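Local atomic coordinates of probable glutamine-binding lipoprotein GlnH (GLNBP) (Mycobacterium tuberculosis, PDB entry 6H20), a protein that probably binds aspartate and related amino acids outside the cell as a solute-binding lipoprotein, linking their supply to protein kinase G control of glutamate metabolism. Residues L53-D58 and D80-V85; A141-L146 and R174-I179; S151-T154 and D158-G161; Q199-D204 and D220-I225. All coordinates share one frame; numbering follows the deposited sequence.

Contact 1: L53-D58 and D80-V85; sequences LIVGLD and DIAGEV
L53 brings its CD2 methyl to the one flat group that takes part here, the A82–G83 peptide of the facing helix. The methyl stands 3.7 Å from A82 O, raised to one side of the peptide plane and not lying within it. Everything else across this contact is aliphatic. The same L53 CD2 meets V85 CG1 at 3.9 Å, and the two side chains run about perpendicular, so one methyl of the leucine serves both the helix backbone and the next apolar residue along. With CG trans to the backbone N (chi1 179°) and the chain bent at chi2, CD2 is the branch of L53 that reaches the helix. V55, two residues further on, forks around the A82 methyl: CG1 lies 3.7 Å from A82 CB and CG2 lies 3.9 Å from it. The axes of the strand and helix segments approach to 9.7 Å, the usual spacing of a helix on a sheet, nearly antiparallel at 158°. V96 and Y98 also touch V55, V119 touches A82, and T253 of helix 244-259 touches V85. Strand 53-57 runs parallel to strand 96-100 beside it, with helix 77-90 between them in the chain. This is the helix-on-strand packing of a beta-alpha-beta crossover, here in one lobe of the two-lobed periplasmic-binding-protein fold of solute-binding family 3.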
loop_
_atom_site.group_PDB
_atom_site.type_symbol
_atom_site.label_atom_id
_atom_site.label_comp_id
_atom_site.label_asym_id
_atom_site.label_seq_id
_atom_site.Cartn_x
_atom_site.Cartn_y
_atom_site.Cartn_z
ATOM N N LEU A 53 -15.232 -2.498 12.731
ATOM C CA LEU A 53 -14.752 -2.586 11.359
ATOM C C LEU A 53 -13.565 -3.541 11.316
ATOM O O LEU A 53 -12.631 -3.406 12.114
ATOM C CB LEU A 53 -14.303 -1.197 10.901
ATOM C CG LEU A 53 -13.733 -1.045 9.490
ATOM C CD1 LEU A 53 -14.855 -1.226 8.465
ATOM C CD2 LEU A 53 -13.054 0.318 9.306
ATOM N N ILE A 54 -13.611 -4.516 10.409
ATOM C CA ILE A 54 -12.536 -5.499 10.271
ATOM C C ILE A 54 -11.653 -5.073 9.108
ATOM O O ILE A 54 -12.116 -4.974 7.963
ATOM C CB ILE A 54 -13.087 -6.919 10.080
ATOM C CG1 ILE A 54 -13.985 -7.286 11.264
ATOM C CG2 ILE A 54 -11.940 -7.917 9.920
ATOM C CD1 ILE A 54 -14.795 -8.555 11.063
ATOM N N VAL A 55 -10.379 -4.808 9.415
ATOM C CA VAL A 55 -9.446 -4.148 8.508
ATOM C C VAL A 55 -8.304 -5.103 8.203
ATOM O O VAL A 55 -7.644 -5.596 9.121
ATOM C CB VAL A 55 -8.892 -2.864 9.148
ATOM C CG1 VAL A 55 -7.880 -2.180 8.220
ATOM C CG2 VAL A 55 -10.024 -1.907 9.504
ATOM N N GLY A 56 -8.034 -5.309 6.914
ATOM C CA GLY A 56 -6.911 -6.133 6.496
ATOM C C GLY A 56 -5.667 -5.290 6.303
ATOM O O GLY A 56 -5.695 -4.273 5.601
ATOM N N LEU A 57 -4.579 -5.714 6.937
ATOM C CA LEU A 57 -3.278 -5.047 6.840
ATOM C C LEU A 57 -2.255 -5.987 7.463
ATOM O O LEU A 57 -2.551 -7.158 7.714
ATOM C CB LEU A 57 -3.303 -3.652 7.474
ATOM C CG LEU A 57 -3.970 -3.422 8.835
ATOM C CD1 LEU A 57 -3.271 -4.184 9.970
ATOM C CD2 LEU A 57 -4.021 -1.918 9.130
ATOM N N ASP A 58 -1.047 -5.493 7.721
ATOM C CA ASP A 58 -0.037 -6.349 8.348
ATOM C C ASP A 58 0.779 -5.523 9.331
ATOM O O ASP A 58 0.432 -4.382 9.655
ATOM C CB ASP A 58 0.835 -7.058 7.303
ATOM C CG ASP A 58 1.869 -6.133 6.650
ATOM O OD1 ASP A 58 1.948 -4.931 6.973
ATOM O OD2 ASP A 58 2.620 -6.633 5.798
ATOM N N ASP A 80 -4.285 4.630 10.598
ATOM C CA ASP A 80 -5.018 5.855 10.896
ATOM C C ASP A 80 -6.082 6.139 9.845
ATOM O O ASP A 80 -7.179 6.591 10.192
ATOM C CB ASP A 80 -4.042 7.021 11.067
ATOM C CG ASP A 80 -3.289 6.960 12.388
ATOM O OD1 ASP A 80 -3.692 6.192 13.292
ATOM O OD2 ASP A 80 -2.281 7.686 12.515
ATOM N N ILE A 81 -5.783 5.868 8.566
ATOM C CA ILE A 81 -6.799 5.994 7.513
ATOM C C ILE A 81 -7.986 5.092 7.825
ATOM O O ILE A 81 -9.150 5.521 7.789
ATOM C CB ILE A 81 -6.197 5.680 6.128
ATOM C CG1 ILE A 81 -5.206 6.765 5.698
ATOM C CG2 ILE A 81 -7.324 5.518 5.106
ATOM C CD1 ILE A 81 -5.847 8.121 5.367
ATOM N N ALA A 82 -7.704 3.830 8.175
ATOM C CA ALA A 82 -8.775 2.896 8.523
ATOM C C ALA A 82 -9.560 3.392 9.723
ATOM O O ALA A 82 -10.788 3.258 9.769
ATOM C CB ALA A 82 -8.204 1.496 8.800
ATOM N N GLY A 83 -8.871 3.992 10.696
ATOM C CA GLY A 83 -9.556 4.499 11.870
ATOM C C GLY A 83 -10.513 5.631 11.558
ATOM O O GLY A 83 -11.505 5.813 12.265
ATOM N N GLU A 84 -10.224 6.413 10.510
ATOM C CA GLU A 84 -11.151 7.473 10.120
ATOM C C GLU A 84 -12.433 6.905 9.519
ATOM O O GLU A 84 -13.522 7.457 9.738
ATOM C CB GLU A 84 -10.470 8.452 9.166
ATOM C CG GLU A 84 -9.342 9.250 9.810
ATOM C CD GLU A 84 -9.783 10.023 11.032
ATOM O OE1 GLU A 84 -10.909 10.580 11.009
ATOM O OE2 GLU A 84 -9.017 10.069 12.022
ATOM N N VAL A 85 -12.331 5.798 8.772
ATOM C CA VAL A 85 -13.532 5.091 8.333
ATOM C C VAL A 85 -14.333 4.623 9.539
ATOM O O VAL A 85 -15.550 4.821 9.616
ATOM C CB VAL A 85 -13.165 3.920 7.407
ATOM C CG1 VAL A 85 -14.427 3.159 6.978
ATOM C CG2 VAL A 85 -12.399 4.434 6.202
#

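Contact 2: A141-L146 and R174-I179; sequences ANQRIL and RRIREI
Q143 reaches from strand 139-148 to helix 171-176, a strand-to-helix contact in one lobe of this periplasmic-binding-protein fold, close behind the amino acid pocket. From CB, which points at the helix, the chain runs extended: CG is opposite the backbone N (chi1 -178°), and the amide is carried the full length of the side chain to the helix. There CD rests 3.8 Å from R175 CG. OE1 pushes in closest, 3.3 Å from R175 CB, so the carbonyl end lies against the aliphatic root of the arginine and not its charge. NE2 turns to the other neighbour, 3.8 Å from I176 CD1, and donates to S207 OG with a weaker bond to S172 O. The bond to S207, helped by the weak one to S172 O, probably sets the amide's rotation and tells its oxygen from its nitrogen. Because T171 and D209, two residues of the binding site, are each about 5 Å from the Q143 side chain, the glutamine is well placed as a second-shell residue. R175 bends about its CB–CG bond (chi2 61°) and leads its guanidinium away, tilted 50° from the amide plane, and NE bonds to M230 O. Within 174-179, R174 NH2 forms a salt bridge to E178 OE2 at 2.9 Å. The R175 link to the same carboxylate is long and purely electrostatic: E178 OE1 lies 3.8 Å from R175 NH1, well out of the guanidinium plane.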
loop_
_atom_site.group_PDB
_atom_site.type_symbol
_atom_site.label_atom_id
_atom_site.label_comp_id
_atom_site.label_asym_id
_atom_site.label_seq_id
_atom_site.Cartn_x
_atom_site.Cartn_y
_atom_site.Cartn_z
ATOM N N ALA A 141 1.985 7.307 -4.397
ATOM C CA ALA A 141 3.406 7.010 -4.252
ATOM C C ALA A 141 3.999 6.657 -5.615
ATOM O O ALA A 141 3.305 6.601 -6.634
ATOM C CB ALA A 141 3.605 5.881 -3.236
ATOM N N ASN A 142 5.311 6.440 -5.644
ATOM C CA ASN A 142 5.938 6.027 -6.892
ATOM C C ASN A 142 7.092 5.086 -6.593
ATOM O O ASN A 142 7.858 5.314 -5.645
ATOM C CB ASN A 142 6.440 7.213 -7.716
ATOM C CG ASN A 142 6.447 6.912 -9.206
ATOM O OD1 ASN A 142 7.205 6.052 -9.670
ATOM N ND2 ASN A 142 5.595 7.612 -9.965
ATOM N N GLN A 143 7.222 4.047 -7.423
ATOM C CA GLN A 143 8.247 3.028 -7.201
ATOM C C GLN A 143 9.639 3.611 -7.432
ATOM O O GLN A 143 9.899 4.226 -8.476
ATOM C CB GLN A 143 8.022 1.852 -8.152
ATOM C CG GLN A 143 9.034 0.710 -7.935
ATOM C CD GLN A 143 8.548 -0.596 -8.542
ATOM O OE1 GLN A 143 7.412 -0.694 -9.011
ATOM N NE2 GLN A 143 9.419 -1.607 -8.542
ATOM N N ARG A 144 10.548 3.383 -6.478
ATOM C CA ARG A 144 11.944 3.815 -6.614
ATOM C C ARG A 144 12.859 2.686 -6.137
ATOM O O ARG A 144 12.436 1.533 -5.999
ATOM C CB ARG A 144 12.190 5.160 -5.909
ATOM C CG ARG A 144 11.354 6.302 -6.505
ATOM C CD ARG A 144 11.717 7.655 -5.915
ATOM N NE ARG A 144 13.062 8.053 -6.319
ATOM C CZ ARG A 144 13.725 9.070 -5.771
ATOM N NH1 ARG A 144 13.159 9.781 -4.804
ATOM N NH2 ARG A 144 14.948 9.376 -6.188
ATOM N N ILE A 145 14.120 3.026 -5.876
ATOM C CA ILE A 145 15.154 2.056 -5.515
ATOM C C ILE A 145 15.759 2.441 -4.168
ATOM O O ILE A 145 16.024 3.622 -3.911
ATOM C CB ILE A 145 16.253 2.004 -6.601
ATOM C CG1 ILE A 145 15.675 1.608 -7.965
ATOM C CG2 ILE A 145 17.377 1.061 -6.186
ATOM C CD1 ILE A 145 16.627 1.859 -9.139
ATOM N N LEU A 146 16.004 1.439 -3.321
ATOM C CA LEU A 146 16.678 1.614 -2.039
ATOM C C LEU A 146 17.979 0.818 -2.054
ATOM O O LEU A 146 17.978 -0.380 -2.363
ATOM C CB LEU A 146 15.778 1.103 -0.904
ATOM C CG LEU A 146 16.337 1.167 0.518
ATOM C CD1 LEU A 146 16.280 2.585 1.010
ATOM C CD2 LEU A 146 15.521 0.250 1.442
ATOM N N ARG A 174 6.022 -6.876 -10.510
ATOM C CA ARG A 174 5.689 -6.769 -11.925
ATOM C C ARG A 174 6.582 -5.758 -12.642
ATOM O O ARG A 174 7.017 -6.000 -13.774
ATOM C CB ARG A 174 4.207 -6.415 -12.081
ATOM C CG ARG A 174 3.770 -6.174 -13.517
ATOM C CD ARG A 174 3.854 -7.435 -14.368
ATOM N NE ARG A 174 3.408 -7.186 -15.742
ATOM C CZ ARG A 174 4.119 -6.521 -16.648
ATOM N NH1 ARG A 174 3.636 -6.334 -17.870
ATOM N NH2 ARG A 174 5.314 -6.041 -16.335
ATOM N N ARG A 175 6.909 -4.645 -11.982
ATOM C CA ARG A 175 7.751 -3.633 -12.619
ATOM C C ARG A 175 9.202 -4.100 -12.747
ATOM O O ARG A 175 9.856 -3.843 -13.765
ATOM C CB ARG A 175 7.664 -2.327 -11.826
ATOM C CG ARG A 175 8.613 -1.224 -12.303
ATOM C CD ARG A 175 8.320 -0.835 -13.744
ATOM N NE ARG A 175 9.228 0.198 -14.245
ATOM C CZ ARG A 175 10.414 -0.042 -14.796
ATOM N NH1 ARG A 175 10.863 -1.288 -14.910
ATOM N NH2 ARG A 175 11.159 0.967 -15.228
ATOM N N ILE A 176 9.730 -4.775 -11.725
ATOM C CA ILE A 176 11.085 -5.322 -11.814
ATOM C C ILE A 176 11.182 -6.384 -12.907
ATOM O O ILE A 176 12.247 -6.573 -13.514
ATOM C CB ILE A 176 11.517 -5.861 -10.435
ATOM C CG1 ILE A 176 11.584 -4.712 -9.434
ATOM C CG2 ILE A 176 12.855 -6.595 -10.523
ATOM C CD1 ILE A 176 12.427 -3.571 -9.871
ATOM N N ARG A 177 10.084 -7.098 -13.179
ATOM C CA ARG A 177 10.090 -8.102 -14.242
ATOM C C ARG A 177 10.193 -7.492 -15.636
ATOM O O ARG A 177 10.355 -8.237 -16.609
ATOM C CB ARG A 177 8.844 -8.986 -14.139
ATOM C CG ARG A 177 8.875 -9.962 -12.974
ATOM C CD ARG A 177 9.560 -11.277 -13.363
ATOM N NE ARG A 177 8.704 -12.066 -14.247
ATOM C CZ ARG A 177 8.932 -12.237 -15.545
ATOM N NH1 ARG A 177 9.998 -11.688 -16.108
ATOM N NH2 ARG A 177 8.091 -12.955 -16.281
ATOM N N GLU A 178 10.093 -6.167 -15.766
ATOM C CA GLU A 178 10.279 -5.502 -17.046
ATOM C C GLU A 178 11.732 -5.187 -17.345
ATOM O O GLU A 178 12.057 -4.886 -18.497
ATOM C CB GLU A 178 9.472 -4.203 -17.108
ATOM C CG GLU A 178 7.982 -4.426 -17.052
ATOM C CD GLU A 178 7.199 -3.132 -16.922
ATOM O OE1 GLU A 178 7.799 -2.043 -17.062
ATOM O OE2 GLU A 178 5.979 -3.213 -16.676
ATOM N N ILE A 179 12.611 -5.258 -16.348
ATOM C CA ILE A 179 13.971 -4.771 -16.528
ATOM C C ILE A 179 14.749 -5.733 -17.413
ATOM O O ILE A 179 14.702 -6.957 -17.225
ATOM C CB ILE A 179 14.645 -4.557 -15.166
ATOM C CG1 ILE A 179 13.935 -3.436 -14.415
ATOM C CG2 ILE A 179 16.110 -4.210 -15.341
ATOM C CD1 ILE A 179 14.356 -3.332 -12.947
#

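Contact 3: S151-T154 and D158-G161; sequences SPIT and DLSG
D158 OD2 is gripped from several directions, by the backbone N of T154, by that of K155 and by a water, and so ties together the loop from strand 139-148 to strand 163-167 in one lobe of the periplasmic-binding-protein fold. The T154 N–D158 OD2 bond is 2.9 Å and almost straight at 174°, entering on the anti lone pair, away from the carboxylate's other oxygen. The water donates to D158 OD2 at 2.7 Å and sits 2.9 Å from T154 OG1, bridging carboxylate and hydroxyl. With three N-H or O-H groups around this oxygen, the aspartate would probably be held firmly in its ionised form. Just upstream, S151 OG accepts from I153 N at 3.1 Å, an ST turn that shapes the chain before it reaches the carboxylate. Below this the contact turns apolar. The D158 and I153 side chains lie alongside but point opposite ways, D158 CB 4.0 Å from I153 CG2, and both I153 and L159 press on I145 and A205 of the neighbouring strands. With CG2 trans to its backbone N, I153 turns that methyl to L159, whose side chain crosses at about a right angle, I153 CG2 3.8 Å from L159 CD2.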
loop_
_atom_site.group_PDB
_atom_site.type_symbol
_atom_site.label_atom_id
_atom_site.label_comp_id
_atom_site.label_asym_id
_atom_site.label_seq_id
_atom_site.Cartn_x
_atom_site.Cartn_y
_atom_site.Cartn_z
ATOM N N SER A 151 26.643 2.069 -2.251
ATOM C CA SER A 151 26.376 1.312 -3.463
ATOM C C SER A 151 26.461 2.227 -4.683
ATOM O O SER A 151 26.036 3.386 -4.623
ATOM C CB SER A 151 24.966 0.727 -3.389
ATOM O OG SER A 151 24.583 0.146 -4.630
ATOM N N PRO A 152 26.967 1.728 -5.812
ATOM C CA PRO A 152 26.959 2.517 -7.047
ATOM C C PRO A 152 25.603 2.566 -7.735
ATOM O O PRO A 152 25.475 3.243 -8.763
ATOM C CB PRO A 152 27.976 1.777 -7.926
ATOM C CG PRO A 152 27.895 0.370 -7.477
ATOM C CD PRO A 152 27.645 0.432 -5.983
ATOM N N ILE A 153 24.593 1.879 -7.199
ATOM C CA ILE A 153 23.286 1.818 -7.851
ATOM C C ILE A 153 22.611 3.181 -7.754
ATOM O O ILE A 153 22.323 3.669 -6.656
ATOM C CB ILE A 153 22.417 0.729 -7.205
ATOM C CG1 ILE A 153 23.015 -0.661 -7.433
ATOM C CG2 ILE A 153 20.978 0.798 -7.728
ATOM C CD1 ILE A 153 22.319 -1.758 -6.628
ATOM N N THR A 154 22.346 3.806 -8.909
ATOM C CA THR A 154 21.571 5.045 -8.945
ATOM C C THR A 154 20.489 5.083 -10.015
ATOM O O THR A 154 19.698 6.033 -10.026
ATOM C CB THR A 154 22.469 6.281 -9.119
ATOM O OG1 THR A 154 23.069 6.257 -10.418
ATOM C CG2 THR A 154 23.544 6.330 -8.050
ATOM N N ASP A 158 21.181 -0.128 -13.487
ATOM C CA ASP A 158 22.138 -0.675 -12.528
ATOM C C ASP A 158 21.614 -1.928 -11.834
ATOM O O ASP A 158 22.404 -2.677 -11.246
ATOM C CB ASP A 158 22.461 0.377 -11.464
ATOM C CG ASP A 158 23.240 1.558 -12.022
ATOM O OD1 ASP A 158 23.950 1.387 -13.041
ATOM O OD2 ASP A 158 23.153 2.658 -11.440
ATOM N N LEU A 159 20.302 -2.159 -11.867
ATOM C CA LEU A 159 19.715 -3.331 -11.241
ATOM C C LEU A 159 19.959 -4.609 -12.030
ATOM O O LEU A 159 19.881 -5.697 -11.449
ATOM C CB LEU A 159 18.209 -3.117 -11.063
ATOM C CG LEU A 159 17.864 -1.921 -10.165
ATOM C CD1 LEU A 159 16.349 -1.851 -9.963
ATOM C CD2 LEU A 159 18.600 -2.013 -8.828
ATOM N N SER A 160 20.243 -4.499 -13.329
ATOM C CA SER A 160 20.470 -5.679 -14.157
ATOM C C SER A 160 21.606 -6.520 -13.585
ATOM O O SER A 160 22.688 -6.008 -13.282
ATOM C CB SER A 160 20.813 -5.250 -15.584
ATOM O OG SER A 160 19.720 -4.593 -16.210
ATOM N N GLY A 161 21.343 -7.813 -13.422
ATOM C CA GLY A 161 22.320 -8.726 -12.868
ATOM C C GLY A 161 22.549 -8.620 -11.377
ATOM O O GLY A 161 23.315 -9.423 -10.834
HETATM O O HOH W 1 24.829 4.696 -12.034
#

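Contact 4: Q199-D204 and D220-I225; sequences QQREID and DPYLHI
A Schellman motif ends helix 191-199 here, and its C-prime residue, R201, reaches over to Y222 in the turn before strand 223-226. In that motif E202 N bonds to A197 O and R201 N to L198 O, and R201 takes up a positive phi, which swings the chain off the helix. The arginine side chain then bends at chi3 and presents its NH2 to the tyrosine hydroxyl. R201 NH2 donates to Y222 OH in a weak bond of 3.4 Å whose angle is only 136°. The hydroxyl lies at the guanidinium edge, near its plane, while the guanidinium and ring planes stand 71° apart. A water reinforces the pair: it donates to Y222 OH at 3.0 Å and weakly accepts from R201 NE. The stronger protein partner of that hydroxyl is D150. R201 and Y222 are exposed and meet a lattice neighbour, so their exact pose may owe something to the crystal. In this lobe of the periplasmic-binding-protein fold, the contact joins the C-terminal end of one helix to the turn by which helix 210-219 enters strand 223-226. That turn is type I, from D220 to L223, closed by L223 N donating to D220 O at 2.9 Å, and D220 OD1 weakly accepts from Y222 N. D220 also meets the helix end: the Q199 and D220 side chains lie alongside, running opposite ways, their amide and carboxylate planes 46° apart. D220 OD2 lies 3.4 Å from Q199 CG, beside the aliphatic part of the glutamine, and 3.5 Å from Q199 NE2.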
loop_
_atom_site.group_PDB
_atom_site.type_symbol
_atom_site.label_atom_id
_atom_site.label_comp_id
_atom_site.label_asym_id
_atom_site.label_seq_id
_atom_site.Cartn_x
_atom_site.Cartn_y
_atom_site.Cartn_z
ATOM N N GLN A 199 20.270 -5.784 5.179
ATOM C CA GLN A 199 21.148 -5.623 6.337
ATOM C C GLN A 199 22.154 -6.757 6.430
ATOM O O GLN A 199 23.295 -6.543 6.864
ATOM C CB GLN A 199 20.320 -5.542 7.615
ATOM C CG GLN A 199 19.553 -4.247 7.731
ATOM C CD GLN A 199 18.606 -4.212 8.902
ATOM O OE1 GLN A 199 17.972 -5.209 9.243
ATOM N NE2 GLN A 199 18.482 -3.043 9.515
ATOM N N GLN A 200 21.755 -7.961 6.037
ATOM C CA GLN A 200 22.640 -9.115 6.071
ATOM C C GLN A 200 23.404 -9.304 4.771
ATOM O O GLN A 200 24.077 -10.330 4.608
ATOM C CB GLN A 200 21.853 -10.374 6.427
ATOM C CG GLN A 200 21.001 -10.198 7.658
ATOM C CD GLN A 200 20.512 -11.506 8.229
ATOM O OE1 GLN A 200 20.978 -12.583 7.851
ATOM N NE2 GLN A 200 19.557 -11.422 9.146
ATOM N N ARG A 201 23.317 -8.336 3.853
ATOM C CA ARG A 201 24.030 -8.373 2.571
ATOM C C ARG A 201 23.686 -9.615 1.749
ATOM O O ARG A 201 24.530 -10.149 1.023
ATOM C CB ARG A 201 25.545 -8.213 2.758
ATOM C CG ARG A 201 25.907 -7.032 3.639
ATOM C CD ARG A 201 27.362 -6.636 3.476
ATOM N NE ARG A 201 27.542 -5.188 3.572
ATOM C CZ ARG A 201 27.988 -4.558 4.655
ATOM N NH1 ARG A 201 28.303 -5.248 5.743
ATOM N NH2 ARG A 201 28.122 -3.238 4.650
ATOM N N GLU A 202 22.437 -10.071 1.844
ATOM C CA GLU A 202 21.939 -11.178 1.040
ATOM C C GLU A 202 21.306 -10.709 -0.256
ATOM O O GLU A 202 20.935 -11.546 -1.092
ATOM C CB GLU A 202 20.926 -11.987 1.849
ATOM C CG GLU A 202 21.553 -12.608 3.076
ATOM C CD GLU A 202 20.547 -13.240 4.003
ATOM O OE1 GLU A 202 19.350 -12.898 3.922
ATOM O OE2 GLU A 202 20.963 -14.081 4.830
ATOM N N ILE A 203 21.180 -9.392 -0.431
ATOM C CA ILE A 203 20.663 -8.767 -1.641
ATOM C C ILE A 203 21.436 -7.467 -1.840
ATOM O O ILE A 203 22.211 -7.039 -0.982
ATOM C CB ILE A 203 19.149 -8.464 -1.536
ATOM C CG1 ILE A 203 18.903 -7.595 -0.302
ATOM C CG2 ILE A 203 18.330 -9.755 -1.484
ATOM C CD1 ILE A 203 17.493 -7.029 -0.213
ATOM N N ASP A 204 21.192 -6.809 -2.972
ATOM C CA ASP A 204 21.883 -5.566 -3.292
ATOM C C ASP A 204 20.993 -4.333 -3.254
ATOM O O ASP A 204 21.496 -3.226 -3.010
ATOM C CB ASP A 204 22.526 -5.677 -4.676
ATOM C CG ASP A 204 23.471 -6.849 -4.761
ATOM O OD1 ASP A 204 24.429 -6.878 -3.957
ATOM O OD2 ASP A 204 23.234 -7.749 -5.594
ATOM N N ASP A 220 16.847 2.194 9.044
ATOM C CA ASP A 220 18.239 1.929 8.681
ATOM C C ASP A 220 18.756 3.123 7.892
ATOM O O ASP A 220 18.789 3.100 6.656
ATOM C CB ASP A 220 18.329 0.654 7.840
ATOM C CG ASP A 220 19.754 0.204 7.594
ATOM O OD1 ASP A 220 20.692 0.978 7.884
ATOM O OD2 ASP A 220 19.928 -0.924 7.077
ATOM N N PRO A 221 19.224 4.172 8.576
ATOM C CA PRO A 221 19.645 5.388 7.856
ATOM C C PRO A 221 20.928 5.233 7.047
ATOM O O PRO A 221 21.326 6.188 6.364
ATOM C CB PRO A 221 19.801 6.430 8.969
ATOM C CG PRO A 221 19.099 5.851 10.151
ATOM C CD PRO A 221 19.179 4.375 10.031
ATOM N N TYR A 222 21.569 4.066 7.086
ATOM C CA TYR A 222 22.659 3.765 6.167
ATOM C C TYR A 222 22.148 3.592 4.737
ATOM O O TYR A 222 22.934 3.654 3.788
ATOM C CB TYR A 222 23.391 2.525 6.702
ATOM C CG TYR A 222 24.345 1.799 5.769
ATOM C CD1 TYR A 222 25.382 2.470 5.131
ATOM C CD2 TYR A 222 24.231 0.421 5.575
ATOM C CE1 TYR A 222 26.273 1.783 4.295
ATOM C CE2 TYR A 222 25.105 -0.259 4.757
ATOM C CZ TYR A 222 26.117 0.418 4.116
ATOM O OH TYR A 222 26.975 -0.296 3.293
ATOM N N LEU A 223 20.845 3.391 4.562
ATOM C CA LEU A 223 20.271 3.242 3.233
ATOM C C LEU A 223 19.756 4.581 2.714
ATOM O O LEU A 223 19.436 5.498 3.482
ATOM C CB LEU A 223 19.126 2.227 3.269
ATOM C CG LEU A 223 19.441 0.955 4.041
ATOM C CD1 LEU A 223 18.209 0.052 3.995
ATOM C CD2 LEU A 223 20.635 0.233 3.437
ATOM N N HIS A 224 19.671 4.688 1.386
ATOM C CA HIS A 224 19.111 5.877 0.752
ATOM C C HIS A 224 18.299 5.486 -0.479
ATOM O O HIS A 224 18.473 4.408 -1.059
ATOM C CB HIS A 224 20.169 6.963 0.441
ATOM C CG HIS A 224 21.174 6.586 -0.607
ATOM N ND1 HIS A 224 22.092 7.494 -1.098
ATOM C CD2 HIS A 224 21.418 5.419 -1.252
ATOM C CE1 HIS A 224 22.852 6.903 -2.004
ATOM N NE2 HIS A 224 22.468 5.643 -2.113
ATOM N N ILE A 225 17.410 6.397 -0.883
ATOM C CA ILE A 225 16.519 6.183 -2.013
ATOM C C ILE A 225 17.101 6.886 -3.226
ATOM O O ILE A 225 17.493 8.062 -3.150
ATOM C CB ILE A 225 15.115 6.715 -1.694
ATOM C CG1 ILE A 225 14.494 5.916 -0.541
ATOM C CG2 ILE A 225 14.216 6.645 -2.934
ATOM C CD1 ILE A 225 13.206 6.533 0.024
HETATM O O HOH W 2 25.897 -3.036 2.649
#

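Along the chain, contact 1 closes before contact 2 opens. Contact 3 is nested inside the loop that contact 2 closes, and contact 4 follows. Contact 1 lies at a distance, its centre 26 to 37 Å from those of the others. Contacts 2, 3 and 4 cluster, with centres 13 to 17 Å apart: I145 packs on I153 and L159, L146 packs on L223, and I153 touches D204. Contacts 1, 2 and 4 all reach one mixed sheet, in which strands 139-148 and 223-226 are neighbours. The bound asparagine sits between contact 1 and this cluster, consistent with two lobes closing on their ligand, and contact 2 comes nearest the pocket.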